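Local coordinates for protein BtGH115A (PDB 5BY3) that cleaves alpha-linked 4-O-methyl-glucuronic acid from decorated arabinogalactans as a family 115 glycoside hydrolase, at residues Pro38-Thr42 with Lys233-Ile237; Gln52-Ser56 with Pro140-Phe146; Phe96-Val100 with Leu148-Glu154; Glu133-Asp137 with Glu607-Trp611. All coordinates share one frame; numbering follows the deposited sequence.

Contact 1: Pro38-Thr42 with Lys233-Ile237; sequences PVVRT and KKYGI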
loop_
_atom_site.group_PDB
_atom_site.type_symbol
_atom_site.label_atom_id
_atom_site.label_comp_id
_atom_site.label_asym_id
_atom_site.label_seq_id
_atom_site.Cartn_x
_atom_site.Cartn_y
_atom_site.Cartn_z
ATOM N N PRO A 38 2.260 -12.228 25.900
ATOM C CA PRO A 38 2.440 -10.757 26.035
ATOM C C PRO A 38 1.464 -9.909 25.198
ATOM O O PRO A 38 0.905 -8.901 25.689
ATOM C CB PRO A 38 3.884 -10.533 25.569
ATOM C CG PRO A 38 4.511 -11.930 25.442
ATOM C CD PRO A 38 3.551 -12.930 26.020
ATOM N N VAL A 39 1.223 -10.367 23.971
ATOM C CA VAL A 39 0.392 -9.674 23.013
ATOM C C VAL A 39 -1.009 -9.530 23.577
ATOM O O VAL A 39 -1.669 -8.503 23.329
ATOM C CB VAL A 39 0.448 -10.349 21.614
ATOM C CG1 VAL A 39 -0.013 -11.810 21.660
ATOM C CG2 VAL A 39 -0.303 -9.543 20.564
ATOM N N VAL A 40 -1.448 -10.510 24.378
ATOM C CA VAL A 40 -2.771 -10.422 24.989
ATOM C C VAL A 40 -2.769 -9.295 26.030
ATOM O O VAL A 40 -3.652 -8.449 26.035
ATOM C CB VAL A 40 -3.275 -11.783 25.568
ATOM C CG1 VAL A 40 -4.624 -11.640 26.279
ATOM C CG2 VAL A 40 -3.414 -12.801 24.458
ATOM N N ARG A 41 -1.743 -9.260 26.868
ATOM C CA ARG A 41 -1.667 -8.253 27.921
ATOM C C ARG A 41 -1.478 -6.845 27.355
ATOM O O ARG A 41 -2.087 -5.912 27.840
ATOM C CB ARG A 41 -0.606 -8.617 28.977
ATOM C CG ARG A 41 -1.176 -9.331 30.221
ATOM C CD ARG A 41 -0.184 -10.293 30.886
ATOM N NE ARG A 41 1.218 -9.833 30.798
ATOM C CZ ARG A 41 2.209 -10.464 30.156
ATOM N NH1 ARG A 41 2.006 -11.629 29.533
ATOM N NH2 ARG A 41 3.427 -9.927 30.146
ATOM N N THR A 42 -0.705 -6.730 26.286
ATOM C CA THR A 42 -0.476 -5.456 25.594
ATOM C C THR A 42 -1.771 -4.839 25.065
ATOM O O THR A 42 -1.953 -3.639 25.184
ATOM C CB THR A 42 0.502 -5.638 24.434
ATOM O OG1 THR A 42 1.686 -6.262 24.921
ATOM C CG2 THR A 42 0.875 -4.312 23.860
ATOM N N LYS A 233 8.558 -8.298 20.873
ATOM C CA LYS A 233 8.077 -9.444 21.635
ATOM C C LYS A 233 6.849 -9.062 22.478
ATOM O O LYS A 233 5.894 -9.833 22.576
ATOM C CB LYS A 233 9.207 -10.026 22.506
ATOM C CG LYS A 233 9.010 -11.457 23.005
ATOM C CD LYS A 233 9.862 -11.697 24.247
ATOM C CE LYS A 233 10.135 -13.174 24.472
ATOM N NZ LYS A 233 11.352 -13.647 23.742
ATOM N N LYS A 234 6.877 -7.865 23.064
ATOM C CA LYS A 234 5.777 -7.351 23.898
ATOM C C LYS A 234 4.483 -7.222 23.086
ATOM O O LYS A 234 3.402 -7.606 23.573
ATOM C CB LYS A 234 6.175 -6.007 24.533
ATOM C CG LYS A 234 5.357 -5.618 25.757
ATOM C CD LYS A 234 5.111 -4.109 25.851
ATOM C CE LYS A 234 4.303 -3.741 27.098
ATOM N NZ LYS A 234 2.959 -4.388 27.181
ATOM N N TYR A 235 4.624 -6.746 21.835
ATOM C CA TYR A 235 3.516 -6.484 20.902
ATOM C C TYR A 235 3.187 -7.634 19.951
ATOM O O TYR A 235 2.192 -7.565 19.229
ATOM C CB TYR A 235 3.757 -5.176 20.113
ATOM C CG TYR A 235 3.507 -3.930 20.926
ATOM C CD1 TYR A 235 4.398 -3.528 21.951
ATOM C CD2 TYR A 235 2.386 -3.149 20.694
ATOM C CE1 TYR A 235 4.143 -2.421 22.717
ATOM C CE2 TYR A 235 2.148 -2.019 21.441
ATOM C CZ TYR A 235 3.015 -1.655 22.455
ATOM O OH TYR A 235 2.742 -0.521 23.222
ATOM N N GLY A 236 4.010 -8.685 19.931
ATOM C CA GLY A 236 3.679 -9.953 19.224
ATOM C C GLY A 236 3.717 -9.820 17.716
ATOM O O GLY A 236 2.852 -10.366 17.022
ATOM N N ILE A 237 4.715 -9.086 17.221
ATOM C CA ILE A 237 4.850 -8.735 15.820
ATOM C C ILE A 237 5.939 -9.611 15.224
ATOM O O ILE A 237 7.039 -9.705 15.756
ATOM C CB ILE A 237 5.309 -7.244 15.670
ATOM C CG1 ILE A 237 4.266 -6.233 16.234
ATOM C CG2 ILE A 237 5.780 -6.917 14.248
ATOM C CD1 ILE A 237 2.881 -6.225 15.591
#

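Contact 2: Gln52-Ser56 with Pro140-Phe146; sequences QTVLS and PEKKETF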
loop_
_atom_site.group_PDB
_atom_site.type_symbol
_atom_site.label_atom_id
_atom_site.label_comp_id
_atom_site.label_asym_id
_atom_site.label_seq_id
_atom_site.Cartn_x
_atom_site.Cartn_y
_atom_site.Cartn_z
ATOM N N GLN A 52 -11.120 4.162 29.239
ATOM C CA GLN A 52 -10.940 5.475 29.827
ATOM C C GLN A 52 -11.328 6.619 28.879
ATOM O O GLN A 52 -12.081 7.514 29.274
ATOM C CB GLN A 52 -9.472 5.653 30.273
ATOM C CG GLN A 52 -9.225 6.733 31.314
ATOM C CD GLN A 52 -10.064 6.565 32.592
ATOM O OE1 GLN A 52 -9.852 5.645 33.386
ATOM N NE2 GLN A 52 -11.021 7.465 32.789
ATOM N N THR A 53 -10.799 6.614 27.647
ATOM C CA THR A 53 -11.035 7.732 26.722
ATOM C C THR A 53 -12.533 7.830 26.392
ATOM O O THR A 53 -13.135 8.895 26.516
ATOM C CB THR A 53 -10.201 7.601 25.443
ATOM O OG1 THR A 53 -8.829 7.371 25.786
ATOM C CG2 THR A 53 -10.271 8.854 24.585
ATOM N N VAL A 54 -13.139 6.711 26.016
ATOM C CA VAL A 54 -14.454 6.752 25.414
ATOM C C VAL A 54 -15.469 6.830 26.514
ATOM O O VAL A 54 -16.438 7.551 26.367
ATOM C CB VAL A 54 -14.725 5.536 24.475
ATOM C CG1 VAL A 54 -16.210 5.384 24.075
ATOM C CG2 VAL A 54 -13.886 5.655 23.221
ATOM N N LEU A 55 -15.229 6.108 27.605
ATOM C CA LEU A 55 -16.233 5.905 28.646
ATOM C C LEU A 55 -15.874 6.442 30.037
ATOM O O LEU A 55 -16.687 6.356 30.939
ATOM C CB LEU A 55 -16.615 4.421 28.760
ATOM C CG LEU A 55 -17.538 3.804 27.718
ATOM C CD1 LEU A 55 -17.623 2.319 28.004
ATOM C CD2 LEU A 55 -18.944 4.391 27.753
ATOM N N SER A 56 -14.677 6.988 30.236
ATOM C CA SER A 56 -14.265 7.467 31.582
ATOM C C SER A 56 -14.342 6.298 32.595
ATOM O O SER A 56 -14.727 6.471 33.757
ATOM C CB SER A 56 -15.100 8.678 32.027
ATOM O OG SER A 56 -15.060 9.674 31.026
ATOM N N PRO A 140 -11.185 9.916 19.745
ATOM C CA PRO A 140 -12.478 9.165 19.896
ATOM C C PRO A 140 -13.502 10.020 20.588
ATOM O O PRO A 140 -13.158 10.907 21.378
ATOM C CB PRO A 140 -12.135 7.943 20.771
ATOM C CG PRO A 140 -10.619 7.927 20.838
ATOM C CD PRO A 140 -10.076 9.308 20.514
ATOM N N GLU A 141 -14.753 9.767 20.263
ATOM C CA GLU A 141 -15.843 10.498 20.854
ATOM C C GLU A 141 -16.081 9.847 22.208
ATOM O O GLU A 141 -15.745 8.672 22.402
ATOM C CB GLU A 141 -17.077 10.408 19.955
ATOM C CG GLU A 141 -16.962 11.274 18.715
ATOM C CD GLU A 141 -18.284 11.468 18.008
ATOM O OE1 GLU A 141 -18.375 11.066 16.820
ATOM O OE2 GLU A 141 -19.225 12.015 18.639
ATOM N N LYS A 142 -16.644 10.605 23.141
ATOM C CA LYS A 142 -17.015 10.029 24.416
ATOM C C LYS A 142 -18.402 9.442 24.284
ATOM O O LYS A 142 -19.196 9.900 23.471
ATOM C CB LYS A 142 -16.957 11.062 25.525
ATOM C CG LYS A 142 -15.541 11.518 25.851
ATOM C CD LYS A 142 -15.514 13.017 26.106
ATOM C CE LYS A 142 -15.810 13.348 27.554
ATOM N NZ LYS A 142 -14.494 13.409 28.239
ATOM N N LYS A 143 -18.675 8.407 25.065
ATOM C CA LYS A 143 -20.004 7.829 25.089
ATOM C C LYS A 143 -20.598 7.824 26.461
ATOM O O LYS A 143 -19.893 7.685 27.461
ATOM C CB LYS A 143 -19.990 6.420 24.509
ATOM C CG LYS A 143 -20.209 6.432 23.012
ATOM C CD LYS A 143 -19.431 5.340 22.334
ATOM C CE LYS A 143 -20.130 4.019 22.439
ATOM N NZ LYS A 143 -20.137 3.640 21.017
ATOM N N GLU A 144 -21.905 7.985 26.505
ATOM C CA GLU A 144 -22.638 7.887 27.747
ATOM C C GLU A 144 -22.797 6.465 28.238
ATOM O O GLU A 144 -22.585 6.221 29.419
ATOM C CB GLU A 144 -23.996 8.564 27.623
ATOM C CG GLU A 144 -24.017 9.919 28.299
ATOM C CD GLU A 144 -23.722 9.857 29.808
ATOM O OE1 GLU A 144 -24.346 9.026 30.524
ATOM O OE2 GLU A 144 -22.861 10.650 30.273
ATOM N N THR A 145 -23.219 5.553 27.355
ATOM C CA THR A 145 -23.259 4.106 27.638
ATOM C C THR A 145 -22.800 3.318 26.410
ATOM O O THR A 145 -22.896 3.785 25.267
ATOM C CB THR A 145 -24.660 3.577 27.995
ATOM O OG1 THR A 145 -25.555 3.942 26.952
ATOM C CG2 THR A 145 -25.187 4.140 29.327
ATOM N N PHE A 146 -22.277 2.128 26.680
ATOM C CA PHE A 146 -21.993 1.134 25.679
ATOM C C PHE A 146 -22.789 -0.127 25.992
ATOM O O PHE A 146 -22.617 -0.704 27.064
ATOM C CB PHE A 146 -20.506 0.825 25.630
ATOM C CG PHE A 146 -20.163 -0.262 24.667
ATOM C CD1 PHE A 146 -20.344 -0.074 23.291
ATOM C CD2 PHE A 146 -19.675 -1.485 25.125
ATOM C CE1 PHE A 146 -20.036 -1.095 22.388
ATOM C CE2 PHE A 146 -19.373 -2.494 24.231
ATOM C CZ PHE A 146 -19.557 -2.299 22.865
#

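Contact 3: Phe96-Val100 with Leu148-Glu154; sequences FMLAV and LSGKFRE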
loop_
_atom_site.group_PDB
_atom_site.type_symbol
_atom_site.label_atom_id
_atom_site.label_comp_id
_atom_site.label_asym_id
_atom_site.label_seq_id
_atom_site.Cartn_x
_atom_site.Cartn_y
_atom_site.Cartn_z
ATOM N N PHE A 96 -11.187 -15.156 16.607
ATOM C CA PHE A 96 -11.892 -14.851 17.833
ATOM C C PHE A 96 -13.391 -14.919 17.662
ATOM O O PHE A 96 -13.918 -14.701 16.542
ATOM C CB PHE A 96 -11.472 -13.499 18.421
ATOM C CG PHE A 96 -11.829 -12.307 17.551
ATOM C CD1 PHE A 96 -13.081 -11.730 17.621
ATOM C CD2 PHE A 96 -10.879 -11.731 16.716
ATOM C CE1 PHE A 96 -13.404 -10.633 16.835
ATOM C CE2 PHE A 96 -11.181 -10.610 15.928
ATOM C CZ PHE A 96 -12.449 -10.074 15.980
HETATM N N MSE A 97 -14.034 -15.223 18.792
HETATM C CA MSE A 97 -15.463 -15.174 19.008
HETATM C C MSE A 97 -15.736 -14.138 20.068
HETATM O O MSE A 97 -15.074 -14.090 21.130
HETATM C CB MSE A 97 -15.900 -16.500 19.582
HETATM C CG MSE A 97 -16.434 -17.412 18.491
HETATM SE SE MSE A 97 -17.503 -18.781 19.407
HETATM C CE MSE A 97 -18.590 -19.506 17.923
ATOM N N LEU A 98 -16.700 -13.272 19.774
ATOM C CA LEU A 98 -17.261 -12.386 20.771
ATOM C C LEU A 98 -18.682 -12.821 21.025
ATOM O O LEU A 98 -19.447 -13.040 20.081
ATOM C CB LEU A 98 -17.302 -10.965 20.264
ATOM C CG LEU A 98 -16.056 -10.151 20.031
ATOM C CD1 LEU A 98 -16.576 -8.756 19.721
ATOM C CD2 LEU A 98 -15.224 -10.138 21.289
ATOM N N ALA A 99 -19.043 -12.937 22.300
ATOM C CA ALA A 99 -20.379 -13.398 22.683
ATOM C C ALA A 99 -20.717 -12.859 24.070
ATOM O O ALA A 99 -19.809 -12.626 24.872
ATOM C CB ALA A 99 -20.410 -14.930 22.678
ATOM N N VAL A 100 -22.007 -12.688 24.339
ATOM C CA VAL A 100 -22.515 -12.309 25.655
ATOM C C VAL A 100 -23.135 -13.533 26.361
ATOM O O VAL A 100 -24.164 -14.043 25.904
ATOM C CB VAL A 100 -23.548 -11.134 25.582
ATOM C CG1 VAL A 100 -23.909 -10.632 26.992
ATOM C CG2 VAL A 100 -23.049 -9.965 24.694
ATOM N N LEU A 148 -24.229 -3.785 24.268
ATOM C CA LEU A 148 -24.345 -4.901 23.329
ATOM C C LEU A 148 -25.427 -5.915 23.750
ATOM O O LEU A 148 -25.547 -6.277 24.937
ATOM C CB LEU A 148 -23.013 -5.661 23.223
ATOM C CG LEU A 148 -21.734 -5.133 22.556
ATOM C CD1 LEU A 148 -20.693 -6.235 22.655
ATOM C CD2 LEU A 148 -21.906 -4.709 21.103
ATOM N N SER A 149 -26.166 -6.412 22.758
ATOM C CA SER A 149 -27.262 -7.364 22.970
ATOM C C SER A 149 -26.823 -8.670 23.598
ATOM O O SER A 149 -25.684 -9.107 23.375
ATOM C CB SER A 149 -27.930 -7.682 21.648
ATOM O OG SER A 149 -29.047 -6.849 21.521
ATOM N N GLY A 150 -27.739 -9.291 24.356
ATOM C CA GLY A 150 -27.553 -10.662 24.837
ATOM C C GLY A 150 -27.445 -11.639 23.666
ATOM O O GLY A 150 -26.884 -12.713 23.807
ATOM N N LYS A 151 -27.979 -11.249 22.510
ATOM C CA LYS A 151 -27.913 -12.042 21.293
ATOM C C LYS A 151 -26.730 -11.740 20.374
ATOM O O LYS A 151 -26.538 -12.464 19.395
ATOM C CB LYS A 151 -29.214 -11.877 20.504
ATOM C CG LYS A 151 -30.181 -13.046 20.651
ATOM C CD LYS A 151 -31.568 -12.723 20.096
ATOM C CE LYS A 151 -32.547 -12.364 21.208
ATOM N NZ LYS A 151 -32.191 -11.087 21.890
ATOM N N PHE A 152 -25.965 -10.678 20.659
ATOM C CA PHE A 152 -24.811 -10.262 19.823
ATOM C C PHE A 152 -23.712 -11.333 19.826
ATOM O O PHE A 152 -23.325 -11.785 20.906
ATOM C CB PHE A 152 -24.247 -8.903 20.303
ATOM C CG PHE A 152 -22.949 -8.497 19.635
ATOM C CD1 PHE A 152 -21.715 -8.943 20.132
ATOM C CD2 PHE A 152 -22.959 -7.671 18.503
ATOM C CE1 PHE A 152 -20.524 -8.586 19.507
ATOM C CE2 PHE A 152 -21.767 -7.305 17.875
ATOM C CZ PHE A 152 -20.546 -7.768 18.373
ATOM N N ARG A 153 -23.182 -11.696 18.645
ATOM C CA ARG A 153 -22.375 -12.931 18.527
ATOM C C ARG A 153 -21.111 -13.015 17.604
ATOM O O ARG A 153 -20.415 -14.040 17.648
ATOM C CB ARG A 153 -23.309 -14.170 18.331
ATOM C CG ARG A 153 -22.704 -15.541 18.671
ATOM C CD ARG A 153 -23.712 -16.481 19.309
ATOM N NE ARG A 153 -23.920 -16.166 20.731
ATOM C CZ ARG A 153 -23.745 -17.008 21.754
ATOM N NH1 ARG A 153 -23.361 -18.270 21.556
ATOM N NH2 ARG A 153 -23.968 -16.577 22.991
ATOM N N GLU A 154 -20.811 -11.999 16.796
ATOM C CA GLU A 154 -19.542 -11.929 15.996
ATOM C C GLU A 154 -18.451 -13.034 16.070
ATOM O O GLU A 154 -17.967 -13.403 17.143
ATOM C CB GLU A 154 -18.849 -10.575 16.241
ATOM C CG GLU A 154 -18.030 -10.038 15.060
ATOM C CD GLU A 154 -18.863 -9.565 13.851
ATOM O OE1 GLU A 154 -20.108 -9.380 13.942
ATOM O OE2 GLU A 154 -18.251 -9.353 12.786
#

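Contact 4: Glu133-Asp137 with Glu607-Trp611; sequences EWWAD and ENGKW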
loop_
_atom_site.group_PDB
_atom_site.type_symbol
_atom_site.label_atom_id
_atom_site.label_comp_id
_atom_site.label_asym_id
_atom_site.label_seq_id
_atom_site.Cartn_x
_atom_site.Cartn_y
_atom_site.Cartn_z
ATOM N N GLU A 133 -6.579 7.073 15.882
ATOM C CA GLU A 133 -6.732 7.713 17.190
ATOM C C GLU A 133 -5.515 8.566 17.556
ATOM O O GLU A 133 -5.618 9.773 17.797
ATOM C CB GLU A 133 -6.949 6.593 18.222
ATOM C CG GLU A 133 -6.862 6.957 19.698
ATOM C CD GLU A 133 -5.518 6.662 20.324
ATOM O OE1 GLU A 133 -4.976 5.543 20.155
ATOM O OE2 GLU A 133 -5.013 7.570 21.023
ATOM N N TRP A 134 -4.356 7.933 17.576
ATOM C CA TRP A 134 -3.124 8.630 17.842
ATOM C C TRP A 134 -2.436 9.087 16.556
ATOM O O TRP A 134 -1.938 10.225 16.516
ATOM C CB TRP A 134 -2.187 7.758 18.667
ATOM C CG TRP A 134 -1.044 8.570 19.249
ATOM C CD1 TRP A 134 -1.071 9.369 20.378
ATOM C CD2 TRP A 134 0.290 8.654 18.726
ATOM N NE1 TRP A 134 0.167 9.935 20.571
ATOM C CE2 TRP A 134 1.018 9.525 19.578
ATOM C CE3 TRP A 134 0.940 8.062 17.635
ATOM C CZ2 TRP A 134 2.361 9.828 19.369
ATOM C CZ3 TRP A 134 2.280 8.363 17.414
ATOM C CH2 TRP A 134 2.981 9.251 18.282
ATOM N N TRP A 135 -2.424 8.212 15.534
ATOM C CA TRP A 135 -1.558 8.371 14.362
ATOM C C TRP A 135 -2.052 9.421 13.344
ATOM O O TRP A 135 -1.272 9.941 12.515
ATOM C CB TRP A 135 -1.282 7.016 13.691
ATOM C CG TRP A 135 -0.111 6.248 14.329
ATOM C CD1 TRP A 135 -0.179 5.285 15.340
ATOM C CD2 TRP A 135 1.280 6.405 14.027
ATOM N NE1 TRP A 135 1.084 4.846 15.647
ATOM C CE2 TRP A 135 1.995 5.507 14.857
ATOM C CE3 TRP A 135 1.999 7.218 13.123
ATOM C CZ2 TRP A 135 3.382 5.415 14.824
ATOM C CZ3 TRP A 135 3.375 7.116 13.078
ATOM C CH2 TRP A 135 4.062 6.228 13.945
ATOM N N ALA A 136 -3.337 9.739 13.409
ATOM C CA ALA A 136 -3.821 10.912 12.706
ATOM C C ALA A 136 -4.716 11.772 13.595
ATOM O O ALA A 136 -5.512 12.547 13.104
ATOM C CB ALA A 136 -4.515 10.531 11.409
ATOM N N ASP A 137 -4.585 11.600 14.907
ATOM C CA ASP A 137 -5.272 12.452 15.896
ATOM C C ASP A 137 -6.763 12.389 15.757
ATOM O O ASP A 137 -7.438 13.399 15.970
ATOM C CB ASP A 137 -4.824 13.922 15.797
ATOM C CG ASP A 137 -3.336 14.061 15.827
ATOM O OD1 ASP A 137 -2.747 13.942 16.927
ATOM O OD2 ASP A 137 -2.745 14.248 14.745
ATOM N N GLU A 607 -0.778 20.278 16.550
ATOM C CA GLU A 607 -0.768 19.600 17.862
ATOM C C GLU A 607 0.531 19.813 18.665
ATOM O O GLU A 607 1.177 18.855 19.103
ATOM C CB GLU A 607 -1.117 18.112 17.697
ATOM C CG GLU A 607 -2.521 17.858 17.157
ATOM C CD GLU A 607 -3.669 18.143 18.135
ATOM O OE1 GLU A 607 -3.469 18.172 19.387
ATOM O OE2 GLU A 607 -4.808 18.314 17.647
ATOM N N ASN A 608 0.857 21.094 18.856
ATOM C CA ASN A 608 2.134 21.641 19.376
ATOM C C ASN A 608 3.241 21.651 18.357
ATOM O O ASN A 608 3.612 22.713 17.827
ATOM C CB ASN A 608 2.568 21.046 20.717
ATOM C CG ASN A 608 1.632 21.438 21.842
ATOM O OD1 ASN A 608 0.858 22.402 21.714
ATOM N ND2 ASN A 608 1.684 20.693 22.954
ATOM N N GLY A 609 3.753 20.463 18.097
ATOM C CA GLY A 609 4.570 20.133 16.929
ATOM C C GLY A 609 4.669 18.622 17.090
ATOM O O GLY A 609 5.767 18.062 17.054
ATOM N N LYS A 610 3.519 17.961 17.318
ATOM C CA LYS A 610 3.500 16.504 17.439
ATOM C C LYS A 610 4.168 15.805 16.233
ATOM O O LYS A 610 4.889 14.835 16.424
ATOM C CB LYS A 610 2.103 15.985 17.704
ATOM C CG LYS A 610 1.995 14.471 17.799
ATOM C CD LYS A 610 0.552 14.108 18.032
ATOM C CE LYS A 610 0.308 12.645 17.706
ATOM N NZ LYS A 610 -0.876 12.075 18.383
ATOM N N TRP A 611 3.984 16.342 15.032
ATOM C CA TRP A 611 4.542 15.751 13.826
ATOM C C TRP A 611 5.578 16.636 13.228
ATOM O O TRP A 611 5.717 16.678 12.015
ATOM C CB TRP A 611 3.463 15.478 12.777
ATOM C CG TRP A 611 2.296 14.697 13.323
ATOM C CD1 TRP A 611 1.046 15.173 13.554
ATOM C CD2 TRP A 611 2.281 13.321 13.710
ATOM N NE1 TRP A 611 0.241 14.190 14.035
ATOM C CE2 TRP A 611 0.970 13.030 14.140
ATOM C CE3 TRP A 611 3.240 12.298 13.710
ATOM C CZ2 TRP A 611 0.584 11.743 14.605
ATOM C CZ3 TRP A 611 2.868 11.016 14.169
ATOM C CH2 TRP A 611 1.556 10.760 14.616
#

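Contact 1: Pro38-Thr42 with Lys233-Ile237
Thr42 meets Tyr235 with its methyl group laid over one face of the phenol ring, CG2 standing 3.6 Å from the ring centroid and 11° off the normal, a CH-pi contact. The two side chains cross at about a right angle. With CG2 anti to the backbone N, the hydroxyl (OG1 at chi1 -53°) turns instead to the polar side of the interface, where OG1 lies 2.6 Å from Lys234 O and 2.9 Å from Pro38 O. The Lys234 chain, bent at chi2 and chi4, folds back so that NZ donates to OG1 over 3.2 Å. Beside this, Val39 CG2 lies 3.5 Å from Tyr235 O, and its CB faces Gly236 CA, where a positive phi ends helix 228-235. His114 bonds Gly236 O, and Glu197, Glu201 and Leu204 of helix 193-205 pack on Tyr235. The first turn of helix 38-55 thus abuts the last turn of a helix in the family 115 catalytic region. Amino end meets carboxyl end, so the helix dipoles probably attract, with the buried threonine hydroxyl acting as both donor and acceptor at the join.

Contact 2: Gln52-Ser56 with Pro140-Phe146
Phe146 meets Leu55 through its CB, 4.0 Å from Leu55 CD1, and not through its ring: with CG anti to the backbone N (chi1 176°), neither face nor edge of the phenyl group touches Gln52-Ser56. Phe20 and Leu127 pack on that side chain instead. Pro140 meets two helix residues, with Thr53 CG2 at 3.9 Å from Pro140 CG and Val54 CG2 at 3.8 Å from Pro140 CB. The hydroxyl of Thr53 takes no part here, since OG1 bonds back to Arg49 O in its own helix. Helix 38-55 runs out at Leu55, and Ser56 breaks it with a positive phi. The chain crossing this end is extended and leads into strand 145-148, which pairs antiparallel with strand 20-23. Val54 O, at the helix terminus, receives the N-H of Lys143 over 2.7 Å, with an angle of 165° at the hydrogen and the donor coming in 22° out of the plane of the carbonyl group. Lys142 CA adds a CA-H...O contact of 3.2 Å to Val54 O. The aliphatic part of Lys143 runs beside Val54 and points the same way, its CD 3.7 Å from Val54 CG1. Further along, Leu55 CD2 comes 3.4 Å from Lys143 O, while Leu22 of strand 20-23 also touches Leu55.

Contact 3: Phe96-Val100 with Leu148-Glu154
Leu98 and Phe152 lie side by side and point the same way on the tightly packed side of this contact, the leucine CD1 reaching the phenyl edge in its plane, 4.0 Å from Phe152 CE1. Phe152 CG is anti to the backbone N (chi1 172°), which sets the ring between Leu98 CD1 at its edge and Leu148 CD2, 4.0 Å above the centre of one face. Leu98 and Val100 are buried; Val100 turns CG2 into the type I turn Ser149-Phe152 and comes 3.1 Å from Ser149 O, and in this turn Gly150 N donates to Asp19. The backbone is fastened by Leu98 N to Glu154 O, a nearly straight bond of 2.9 Å (169° at the hydrogen). Glu154 leaves from the Leu98 side with its carboxylate leading away. Phe96 continues the pairing with Gln156, so that strand 155-156 forms the antiparallel outer edge of the mixed sheet; on the other side Ala99 pairs with Val107 of strand 106-110. The opposite flank is looser. Here Arg153 is exposed, and Ala99 CB lies 3.8 Å above its guanidinium plane, offset toward the rim. The chemistry is therefore divided: apolar burial and one backbone bond from the strand to the loop leading into strand 155-156 hold the inner side, while Arg153 adds the flat face of its guanidinium, laid against a methyl group, with no bond across.

Contact 4: Glu133-Asp137 with Glu607-Trp611
The CA atoms of Trp135 and Trp611 stay 9.6 Å apart, and those of Asp137 and Glu607 8.7 Å, so side chains bridge the loops, one of them reaching a backbone carbonyl. Lys610 stretches out, CG anti to the backbone N (chi1 178°), and plants its ammonium group among three partners. NZ donates to Trp134 O over 2.8 Å and to Asp137 OD1 over 3.0 Å, the latter a salt bridge approached from above the carboxylate plane. The same NZ sits over the five-membered ring of Trp134, 3.2 Å from its centroid, a cation-pi contact. Trp611 NE1 donates to the syn lone pair of Asp137 OD2 over 3.1 Å, 173° at the hydrogen. The benzo edge of Trp611 points at the face of Trp134, a T-shaped pair with planes 66° apart, while CH2 reaches Trp135 obliquely. Lys438 bonds Trp135 O and lies against Trp611 in a further cation-pi contact. This cluster links the loops before strand 145-148 and after helix 587-603, the side chain of Trp135 lying about 12 Å from the bound nickel ion. Each oxygen of the buried Asp137 carboxylate has its own donor, which fixes both its rotation and the indole of Trp611.

Contacts 1 and 2 sit at opposite ends of helix 38-55: the first ties its start to the catalytic region, the second its finish to the chain entering strand 145-148. The second segment of contact 3 begins at the end of that strand. All four are partly buried, with exposed residues at their margins. Contacts 2 and 3 are the most peripheral, each about 32 Å from the chain centre, and rely on apolar packing plus one cross-segment backbone bond. Contact 4, the innermost at about 22 Å, alone has a salt bridge and an aromatic cluster; contact 1 combines a buried hydroxyl with a methyl on a tyrosine face. Contacts 2 and 4 touch through Pro140 and Glu133.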